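Diaminopimelate decarboxylase (Helicobacter pylori, PDB 2QGH) catalyses the PLP-dependent decarboxylation of meso-diaminopimelate to L-lysine, the final step of bacterial lysine biosynthesis. Local coordinates at residues S132-E135 and L136-E140. Residues are numbered along the deposited sequence; the frame is centred on the assembly and turned at random.
Sequences SFME and LKTIE
At the start of helix 133-146, which follows strand 127-130 of the eight-stranded barrel, the first turn is locked to the second from Ser-132, the N-cap, onward. Leu-136 N donates to Ser-132 O at 3.1 Å, while within the cap itself Ser-132 OG takes the N-H of Glu-135 at 3.0 Å. Lys-137 N to Phe-133 O and Ile-139 N to Glu-135 O carry the i to i+4 ladder on.

Met-134 O is gripped twice by Thr-138. Thr-138 N, 3.0 Å from Met-134 O, sits above the carbonyl plane, and Thr-138 OG1 donates to the same oxygen from the opposite face at a short 2.5 Å. With OG1 beside its own backbone N (chi1 -57°), the hydroxyl folds back over the preceding turn.

On another side of the helix, Phe-133 holds CG roughly anti to the backbone N (chi1 -153°), beside the carbonyl carbon, and its ring lies by Leu-136 and Lys-137. Leu-136 CD2 meets Phe-133 CE2 obliquely at 3.9 Å, whereas Lys-137 lays its CE over one face; the ammonium beyond is distant and adds at most a weak cation-pi attraction. Trp-190 of helix 181-193 packs edge-to-face with Phe-133.

The extended Glu-135 side chain passes Ile-139 at a slant, with Ile-139 CD1 3.5 Å from Glu-135 OE2. The Glu-135 carboxylate is held by OE1 accepting from Glu-131 N and OE2 in a salt bridge with Lys-112, which should favour the charged form. Leu-136 and Ile-139 turn to the barrel strands, touching Val-130, while Tyr-297 of the second subunit packs on Glu-135 and Thr-138. The whole is a serine-capped helix start in a beta-alpha-beta unit of the PLP-binding alpha/beta barrel.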
# COMPACT_ATOMS: atom_id res chain seq x y z
N SER A 132 -18.67 -3.80 18.22
CA SER A 132 -19.97 -4.35 17.84
C SER A 132 -20.55 -5.22 18.95
O SER A 132 -19.82 -5.76 19.77
CB SER A 132 -19.87 -5.16 16.54
OG SER A 132 -19.22 -6.41 16.74
N PHE A 133 -21.87 -5.35 18.97
CA PHE A 133 -22.51 -6.17 19.98
C PHE A 133 -22.14 -7.63 19.76
O PHE A 133 -21.96 -8.38 20.72
CB PHE A 133 -24.04 -5.99 19.92
CG PHE A 133 -24.74 -6.23 21.23
CD1 PHE A 133 -26.01 -5.69 21.46
CD2 PHE A 133 -24.15 -6.99 22.24
CE1 PHE A 133 -26.67 -5.89 22.68
CE2 PHE A 133 -24.80 -7.19 23.47
CZ PHE A 133 -26.06 -6.64 23.69
N MET A 134 -22.00 -8.04 18.50
CA MET A 134 -21.63 -9.42 18.19
C MET A 134 -20.20 -9.70 18.65
O MET A 134 -19.86 -10.84 18.97
CB MET A 134 -21.77 -9.69 16.68
CG MET A 134 -21.67 -11.19 16.32
SD MET A 134 -21.85 -11.61 14.55
CE MET A 134 -23.60 -11.13 14.27
N GLU A 135 -19.36 -8.68 18.68
CA GLU A 135 -17.98 -8.84 19.14
C GLU A 135 -18.02 -9.08 20.64
O GLU A 135 -17.29 -9.90 21.18
CB GLU A 135 -17.15 -7.59 18.86
CG GLU A 135 -15.65 -7.77 19.08
CD GLU A 135 -14.93 -6.47 19.40
OE1 GLU A 135 -15.34 -5.41 18.87
OE2 GLU A 135 -13.95 -6.50 20.18
N LEU A 136 -18.88 -8.32 21.33
CA LEU A 136 -19.02 -8.43 22.77
C LEU A 136 -19.46 -9.84 23.17
O LEU A 136 -18.97 -10.40 24.15
CB LEU A 136 -20.04 -7.40 23.27
CG LEU A 136 -20.11 -7.15 24.78
CD1 LEU A 136 -18.85 -6.43 25.25
CD2 LEU A 136 -21.34 -6.32 25.10
N LYS A 137 -20.40 -10.40 22.41
CA LYS A 137 -20.90 -11.75 22.70
C LYS A 137 -19.81 -12.78 22.39
O LYS A 137 -19.72 -13.82 23.05
CB LYS A 137 -22.14 -12.04 21.86
CG LYS A 137 -23.38 -11.25 22.27
CD LYS A 137 -24.52 -11.47 21.30
CE LYS A 137 -25.83 -10.86 21.80
NZ LYS A 137 -26.48 -11.70 22.85
N THR A 138 -19.00 -12.48 21.38
CA THR A 138 -17.93 -13.38 20.99
C THR A 138 -16.87 -13.42 22.08
O THR A 138 -16.39 -14.49 22.46
CB THR A 138 -17.30 -12.91 19.67
OG1 THR A 138 -18.31 -12.84 18.67
CG2 THR A 138 -16.22 -13.88 19.22
N ILE A 139 -16.51 -12.25 22.59
CA ILE A 139 -15.52 -12.15 23.65
C ILE A 139 -16.02 -12.89 24.89
O ILE A 139 -15.26 -13.61 25.55
CB ILE A 139 -15.26 -10.68 24.01
CG1 ILE A 139 -14.67 -9.95 22.80
CG2 ILE A 139 -14.31 -10.59 25.20
CD1 ILE A 139 -14.56 -8.43 22.98
N GLU A 140 -17.30 -12.71 25.21
CA GLU A 140 -17.89 -13.36 26.37
C GLU A 140 -17.75 -14.87 26.30
O GLU A 140 -17.36 -15.51 27.28
CB GLU A 140 -19.37 -13.01 26.49
CG GLU A 140 -19.97 -13.49 27.80
CD GLU A 140 -21.47 -13.37 27.83
OE1 GLU A 140 -22.06 -13.39 28.94
OE2 GLU A 140 -22.07 -13.27 26.74